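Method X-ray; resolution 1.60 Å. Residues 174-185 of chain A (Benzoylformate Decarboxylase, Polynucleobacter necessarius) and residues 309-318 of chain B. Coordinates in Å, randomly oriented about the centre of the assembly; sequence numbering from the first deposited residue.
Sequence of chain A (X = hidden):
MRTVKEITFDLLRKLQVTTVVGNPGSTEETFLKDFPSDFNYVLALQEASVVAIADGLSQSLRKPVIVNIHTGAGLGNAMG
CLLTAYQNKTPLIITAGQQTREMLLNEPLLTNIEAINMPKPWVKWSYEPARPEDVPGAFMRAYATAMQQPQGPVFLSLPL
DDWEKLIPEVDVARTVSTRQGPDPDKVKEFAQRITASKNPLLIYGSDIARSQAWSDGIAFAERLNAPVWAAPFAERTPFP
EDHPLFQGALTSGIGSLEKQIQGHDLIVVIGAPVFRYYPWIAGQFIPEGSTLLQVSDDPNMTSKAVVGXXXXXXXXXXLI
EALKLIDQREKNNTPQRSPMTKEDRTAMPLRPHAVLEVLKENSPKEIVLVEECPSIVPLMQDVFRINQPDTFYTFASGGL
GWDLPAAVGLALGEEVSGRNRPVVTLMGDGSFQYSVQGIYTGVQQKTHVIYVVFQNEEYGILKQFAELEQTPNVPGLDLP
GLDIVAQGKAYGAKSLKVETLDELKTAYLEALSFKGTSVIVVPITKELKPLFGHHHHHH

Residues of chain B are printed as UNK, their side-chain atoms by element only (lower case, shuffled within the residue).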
ATOM      1  N   ARG A 174      19.564  20.833   8.431  1.00 16.40           N
ATOM      2  CA  ARG A 174      19.480  20.360   9.811  1.00 14.92           C
ATOM      3  C   ARG A 174      20.531  19.275  10.000  1.00 15.12           C
ATOM      4  O   ARG A 174      21.147  18.831   9.024  1.00 13.76           O
ATOM      5  CB  ARG A 174      18.093  19.775  10.088  1.00 11.52           C
ATOM      6  CG  ARG A 174      16.964  20.806  10.065  1.00 14.90           C
ATOM      7  CD  ARG A 174      15.624  20.164  10.436  1.00 14.44           C
ATOM      8  NE  ARG A 174      15.004  19.380   9.362  1.00 13.23           N
ATOM      9  CZ  ARG A 174      14.801  18.066   9.410  1.00 13.34           C
ATOM     10  NH1 ARG A 174      14.178  17.454   8.405  1.00 14.95           N
ATOM     11  NH2 ARG A 174      15.212  17.357  10.458  1.00 13.82           N
ATOM     12  N   THR A 175      20.749  18.852  11.245  1.00 13.69           N
ATOM     13  CA  THR A 175      21.559  17.667  11.506  1.00 14.05           C
ATOM     14  C   THR A 175      20.794  16.665  12.371  1.00 12.88           C
ATOM     15  O   THR A 175      19.849  17.029  13.079  1.00 12.66           O
ATOM     16  CB  THR A 175      22.916  17.994  12.175  1.00 18.64           C
ATOM     17  OG1 THR A 175      22.698  18.426  13.521  1.00 18.32           O
ATOM     18  CG2 THR A 175      23.662  19.079  11.407  1.00 18.36           C
ATOM     19  N   VAL A 176      21.208  15.404  12.303  1.00 14.05           N
ATOM     20  CA  VAL A 176      20.547  14.331  13.042  1.00 14.27           C
ATOM     21  C   VAL A 176      21.589  13.419  13.668  1.00 13.57           C
ATOM     22  O   VAL A 176      22.771  13.465  13.318  1.00 14.91           O
ATOM     23  CB  VAL A 176      19.636  13.477  12.124  1.00 14.21           C
ATOM     24  CG1 VAL A 176      18.528  14.325  11.524  1.00 14.95           C
ATOM     25  CG2 VAL A 176      20.459  12.788  11.016  1.00 14.43           C
ATOM     26  N   SER A 177      21.147  12.585  14.601  1.00 12.81           N
ATOM     27  CA  SER A 177      21.999  11.542  15.142  1.00 15.33           C
ATOM     28  C   SER A 177      21.944  10.361  14.191  1.00 16.04           C
ATOM     29  O   SER A 177      20.940  10.154  13.499  1.00 19.30           O
ATOM     30  CB  SER A 177      21.522  11.111  16.534  1.00 13.18           C
ATOM     31  OG  SER A 177      20.205  10.586  16.497  1.00 16.78           O
ATOM     32  N   THR A 178      23.014   9.576  14.168  1.00 14.94           N
ATOM     33  CA  THR A 178      23.087   8.413  13.298  1.00 15.39           C
ATOM     34  C   THR A 178      23.256   7.126  14.099  1.00 17.55           C
ATOM     35  O   THR A 178      23.462   6.044  13.526  1.00 17.09           O
ATOM     36  CB  THR A 178      24.263   8.536  12.341  1.00 18.60           C
ATOM     37  OG1 THR A 178      25.484   8.570  13.096  1.00 16.70           O
ATOM     38  CG2 THR A 178      24.128   9.813  11.517  1.00 18.38           C
ATOM     39  N   ARG A 179      23.163   7.254  15.420  1.00 13.32           N
ATOM     40  CA  ARG A 179      23.333   6.129  16.331  1.00 15.63           C
ATOM     41  C   ARG A 179      22.400   6.294  17.509  1.00 15.87           C
ATOM     42  O   ARG A 179      22.129   7.423  17.945  1.00 15.68           O
ATOM     43  CB  ARG A 179      24.754   6.083  16.912  1.00 18.61           C
ATOM     44  CG  ARG A 179      25.875   5.944  15.913  1.00 19.06           C
ATOM     45  CD  ARG A 179      27.157   5.522  16.613  1.00 19.18           C
ATOM     46  NE  ARG A 179      27.626   6.498  17.602  1.00 16.21           N
ATOM     47  CZ  ARG A 179      28.770   6.368  18.271  1.00 18.12           C
ATOM     48  NH1 ARG A 179      29.146   7.286  19.159  1.00 20.19           N
ATOM     49  NH2 ARG A 179      29.550   5.317  18.041  1.00 18.31           N
ATOM     50  N   GLN A 180      21.937   5.164  18.038  1.00 14.47           N
ATOM     51  CA  GLN A 180      21.260   5.139  19.324  1.00 14.81           C
ATOM     52  C   GLN A 180      21.878   4.065  20.192  1.00 15.49           C
ATOM     53  O   GLN A 180      22.277   2.997  19.695  1.00 17.07           O
ATOM     54  CB  GLN A 180      19.777   4.858  19.159  1.00 16.56           C
ATOM     55  CG  GLN A 180      19.007   6.023  18.610  1.00 17.85           C
ATOM     56  CD  GLN A 180      17.551   5.901  18.920  0.68 16.11           C
ATOM     57  OE1 GLN A 180      16.758   5.518  18.064  0.74 15.90           O
ATOM     58  NE2 GLN A 180      17.182   6.204  20.163  1.00 18.86           N
ATOM     59  N   GLY A 181      21.970   4.360  21.483  1.00 17.40           N
ATOM     60  CA  GLY A 181      22.565   3.457  22.444  1.00 18.03           C
ATOM     61  C   GLY A 181      21.551   2.568  23.132  1.00 15.27           C
ATOM     62  O   GLY A 181      20.348   2.663  22.898  1.00 16.70           O
ATOM     63  N   PRO A 182      22.046   1.668  23.985  1.00 14.45           N
ATOM     64  CA  PRO A 182      21.229   0.655  24.644  1.00 12.35           C
ATOM     65  C   PRO A 182      20.582   1.204  25.906  1.00 15.85           C
ATOM     66  O   PRO A 182      21.100   2.145  26.497  1.00 18.88           O
ATOM     67  CB  PRO A 182      22.261  -0.400  25.037  1.00 14.09           C
ATOM     68  CG  PRO A 182      23.499   0.401  25.319  1.00 16.95           C
ATOM     69  CD  PRO A 182      23.469   1.561  24.346  1.00 14.79           C
ATOM     70  N   ASP A 183      19.470   0.605  26.314  1.00 14.20           N
ATOM     71  CA  ASP A 183      18.907   0.866  27.633  1.00 15.80           C
ATOM     72  C   ASP A 183      19.933   0.384  28.667  1.00 14.72           C
ATOM     73  O   ASP A 183      20.288  -0.796  28.686  1.00 15.40           O
ATOM     74  CB  ASP A 183      17.589   0.098  27.779  1.00 17.28           C
ATOM     75  CG  ASP A 183      16.864   0.404  29.075  1.00 17.38           C
ATOM     76  OD1 ASP A 183      17.518   0.820  30.053  1.00 18.53           O
ATOM     77  OD2 ASP A 183      15.637   0.201  29.122  1.00 19.21           O
ATOM     78  N   PRO A 184      20.439   1.295  29.515  1.00 19.33           N
ATOM     79  CA  PRO A 184      21.411   0.888  30.543  1.00 16.35           C
ATOM     80  C   PRO A 184      20.919  -0.261  31.438  1.00 18.24           C
ATOM     81  O   PRO A 184      21.732  -1.094  31.843  1.00 19.83           O
ATOM     82  CB  PRO A 184      21.614   2.164  31.374  1.00 19.56           C
ATOM     83  CG  PRO A 184      20.508   3.094  30.961  1.00 25.20           C
ATOM     84  CD  PRO A 184      20.185   2.746  29.547  1.00 20.41           C
ATOM     85  N   ASP A 185      19.620  -0.311  31.727  1.00 17.84           N
ATOM     86  CA  ASP A 185      19.056  -1.421  32.511  1.00 18.88           C
ATOM     87  C   ASP A 185      19.229  -2.759  31.796  1.00 19.07           C
ATOM     88  O   ASP A 185      19.422  -3.797  32.431  1.00 18.06           O
ATOM     89  CB  ASP A 185      17.564  -1.213  32.789  1.00 21.08           C
ATOM     90  CG  ASP A 185      17.295  -0.066  33.746  1.00 28.76           C
ATOM     91  OD1 ASP A 185      18.221   0.321  34.490  1.00 31.43           O
ATOM     92  OD2 ASP A 185      16.150   0.439  33.753  1.00 29.04           O
TER
ATOM     93  N   UNK B 309      19.093  20.980  15.267  1.00 13.64           N
ATOM     94  CA  UNK B 309      19.943  19.809  15.386  1.00 13.06           C
ATOM     95  C   UNK B 309      19.283  18.837  16.334  1.00 17.43           C
ATOM     96  O   UNK B 309      18.945  19.192  17.461  1.00 16.01           O
ATOM     97  c   UNK B 309      21.302  20.212  15.925  1.00 16.07           C
ATOM     98  o   UNK B 309      22.119  20.974  13.831  1.00 17.21           O
ATOM     99  o   UNK B 309      22.301  22.336  15.550  1.00 23.63           O
ATOM    100  c   UNK B 309      21.974  21.243  15.044  1.00 19.13           C
ATOM    101  N   UNK B 310      19.108  17.601  15.888  1.00 12.72           N
ATOM    102  CA  UNK B 310      18.341  16.643  16.667  1.00 11.03           C
ATOM    103  C   UNK B 310      19.143  15.413  17.062  1.00 12.63           C
ATOM    104  O   UNK B 310      20.201  15.129  16.496  1.00 11.97           O
ATOM    105  c   UNK B 310      17.078  16.214  15.906  1.00 14.96           C
ATOM    106  o   UNK B 310      17.411  15.609  14.657  1.00 14.00           O
ATOM    107  N   UNK B 311      18.634  14.700  18.060  1.00 13.56           N
ATOM    108  CA  UNK B 311      19.084  13.343  18.334  1.00 14.35           C
ATOM    109  C   UNK B 311      17.883  12.511  18.765  1.00 14.62           C
ATOM    110  O   UNK B 311      16.878  13.050  19.256  1.00 13.16           O
ATOM    111  c   UNK B 311      19.889  13.720  20.836  1.00 12.18           C
ATOM    112  c   UNK B 311      21.200  14.107  21.526  1.00 15.97           C
ATOM    113  c   UNK B 311      19.186  12.621  21.642  1.00 14.36           C
ATOM    114  c   UNK B 311      20.200  13.300  19.389  1.00 14.55           C
ATOM    115  N   UNK B 312      17.981  11.202  18.566  1.00 12.92           N
ATOM    116  CA  UNK B 312      16.904  10.300  18.942  1.00 11.21           C
ATOM    117  C   UNK B 312      17.244   9.615  20.254  1.00 12.06           C
ATOM    118  O   UNK B 312      18.326   9.025  20.404  1.00 14.24           O
ATOM    119  c   UNK B 312      16.500   9.884  16.470  1.00 13.35           C
ATOM    120  c   UNK B 312      15.390   8.443  18.189  1.00 13.50           C
ATOM    121  c   UNK B 312      16.644   9.230  17.855  1.00 13.09           C
ATOM    122  N   UNK B 313      16.327   9.714  21.215  1.00 11.68           N
ATOM    123  CA  UNK B 313      16.565   9.150  22.537  1.00 14.00           C
ATOM    124  C   UNK B 313      15.299   9.127  23.359  1.00 13.62           C
ATOM    125  O   UNK B 313      14.442  10.004  23.225  1.00 13.75           O
ATOM    126  o   UNK B 313      17.870   9.438  24.585  1.00 14.61           O
ATOM    127  c   UNK B 313      17.627   9.971  23.284  1.00 17.47           C
ATOM    128  N   UNK B 314      15.187   8.120  24.214  1.00 13.85           N
ATOM    129  CA  UNK B 314      14.213   8.154  25.288  1.00 13.16           C
ATOM    130  C   UNK B 314      14.437   9.457  26.062  1.00 11.93           C
ATOM    131  O   UNK B 314      15.587   9.841  26.311  1.00 14.57           O
ATOM    132  c   UNK B 314      14.436   6.956  26.213  1.00 11.69           C
ATOM    133  o   UNK B 314      13.781   7.356  28.461  1.00 18.01           O
ATOM    134  c   UNK B 314      13.432   6.914  27.345  1.00 16.37           C
ATOM    135  o   UNK B 314      12.292   6.451  27.113  1.00 16.44           O
ATOM    136  N   UNK B 315      13.355  10.142  26.435  1.00 12.46           N
ATOM    137  CA  UNK B 315      13.485  11.422  27.140  1.00 14.40           C
ATOM    138  C   UNK B 315      14.192  11.275  28.492  1.00 14.41           C
ATOM    139  O   UNK B 315      15.050  12.090  28.846  1.00 15.36           O
ATOM    140  c   UNK B 315      12.117  12.084  27.333  1.00 13.66           C
ATOM    141  o   UNK B 315      11.814  12.924  26.233  1.00 19.09           O
ATOM    142  N   UNK B 316      13.841  10.235  29.244  1.00 15.44           N
ATOM    143  CA  UNK B 316      14.442  10.040  30.564  1.00 15.98           C
ATOM    144  C   UNK B 316      15.938   9.756  30.473  1.00 16.93           C
ATOM    145  O   UNK B 316      16.740  10.337  31.207  1.00 15.66           O
ATOM    146  c   UNK B 316      14.194   8.805  32.788  1.00 18.52           C
ATOM    147  n   UNK B 316      12.812   7.052  35.872  1.00 37.34           N
ATOM    148  c   UNK B 316      13.720   8.937  31.341  1.00 16.20           C
ATOM    149  c   UNK B 316      13.365   7.771  33.554  1.00 16.12           C
ATOM    150  c   UNK B 316      13.818   7.709  35.002  1.00 24.72           C
ATOM    151  N   UNK B 317      16.329   8.876  29.556  1.00 16.23           N
ATOM    152  CA  UNK B 317      17.736   8.550  29.402  1.00 15.53           C
ATOM    153  C   UNK B 317      18.535   9.780  28.957  1.00 16.47           C
ATOM    154  O   UNK B 317      19.655   9.996  29.418  1.00 14.24           O
ATOM    155  c   UNK B 317      17.849   5.697  30.238  1.00 15.08           C
ATOM    156  c   UNK B 317      17.914   7.389  28.423  1.00 15.91           C
ATOM    157  c   UNK B 317      17.464   4.962  27.868  1.00 14.18           C
ATOM    158  c   UNK B 317      17.261   6.088  28.897  1.00 16.95           C
ATOM    159  N   UNK B 318      17.963  10.589  28.067  1.00 15.53           N
ATOM    160  CA  UNK B 318      18.652  11.811  27.672  1.00 14.76           C
ATOM    161  C   UNK B 318      18.844  12.761  28.851  1.00 15.30           C
ATOM    162  O   UNK B 318      19.947  13.264  29.089  1.00 15.22           O
ATOM    163  c   UNK B 318      18.554  13.911  26.281  1.00 14.77           C
ATOM    164  c   UNK B 318      20.303  15.248  25.278  1.00 17.22           C
ATOM    165  c   UNK B 318      18.031  15.066  26.852  1.00 15.08           C
ATOM    166  c   UNK B 318      17.931  12.568  26.558  1.00 13.86           C
ATOM    167  c   UNK B 318      19.703  14.010  25.501  1.00 14.06           C
ATOM    168  c   UNK B 318      19.761  16.389  25.844  1.00 14.11           C
ATOM    169  c   UNK B 318      18.628  16.299  26.636  1.00 17.57           C
TER
HETATM  170  O   HOH W   1      16.785  17.759  13.045  1.00 16.38           O
HETATM  171  O   HOH W   2      22.286  16.706  15.660  1.00 15.76           O
HETATM  172  O   HOH W   3      18.215  12.836  15.145  1.00 14.43           O
HETATM  173  O   HOH W   4      21.023   9.421  19.533  1.00 12.89           O

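Position 309 carries four side-chain atoms, two carbons with two oxygens on the second, so the short chain ends in a carboxylate. One of its oxygens lies 2.6 Å from Thr175(A) OG1. Carbon and oxygen alone in this arrangement identify aspartate, Asp309(B). The threonine hydroxyl donates to OD1, and a carboxylate, which has only acceptors to offer, suits such a short bond. Although CA-to-CB points sideways, the end of the side chain comes nearer to chain A, and the backbones of Thr175(A) and Asp309(B) form a single beta bridge.

Position 310 has one carbon and one oxygen, a small hydroxyl side chain. The oxygen reaches water 1 at 2.8 Å and water 3 at 2.9 Å; the first also accepts from Arg174(A) NH2, the second from Ser177(A) N. This is serine, Ser310(B). A hydroxyl can give or take a proton, which suits it to a site between two waters. Its backbone N donates to Thr175(A) O at 3.0 Å with an angle of 164°, nearly straight. The backbone O of Ser310(B) receives a bond from water 2, which donates to Thr175(A) OG1 as well.

Position 311 shows four carbons forked at the second, and its CB lies 3.8 Å from Ser177(A) CB. The pattern is that of leucine, Leu311(B). The end of the side chain leads away from chain A, and its apolar branches are buried. The backbone at this position remains close, with CA 3.5 Å from Ser177(A) OG.

At position 312 a single carbon carries two more, and one of these branch carbons lies 3.2 Å from Gln180(A) OE1. The fork makes it valine, Val312(B). It points toward chain A, and its compact fork packs beside polar atoms. Its backbone N donates to Ser177(A) OG at 3.1 Å, so a serine side chain serves here as acceptor for the strand. Water 4 donates both to Val312(B) O and to Arg179(A) O, tying the two backbones together.

Position 313, one carbon and one oxygen, is serine, Ser313(B); its OG donates within the chain to the backbone O of position 314, 2.9 Å away. That next position has two carbons and two terminal oxygens, so it is aspartate, Asp314(B). It is the N-cap: OD2 accepts from the backbone N of position 317 at 3.2 Å, satisfying an amide at the start of the helix.

Position 315, one carbon and one oxygen, is Ser315(B), small enough for a buried first turn. Position 316, four carbons in a row ending in nitrogen, is Lys316(B), whose charge suits partial exposure. Neither touches chain A. Position 317 has four carbons forked at the second, a terminal one 3.8 Å from Pro184(A) CG: Leu317(B), a branched apolar chain pointing toward chain A and suited to packing on a proline ring. Position 318, one carbon and a six-carbon ring, is Phe318(B), apolar as a buried site favors; chain A, out of reach, does not explain it.

The contact thus pairs a polar section, where direct bonds and bridging waters join Thr175(A) and Ser177(A) to the strand, with an apolar touch between Pro184(A) and Leu317(B) at the helix starts. Together the stretches bury 505 Å².

Chain B, residues 309-318: DSLVSDSKLF
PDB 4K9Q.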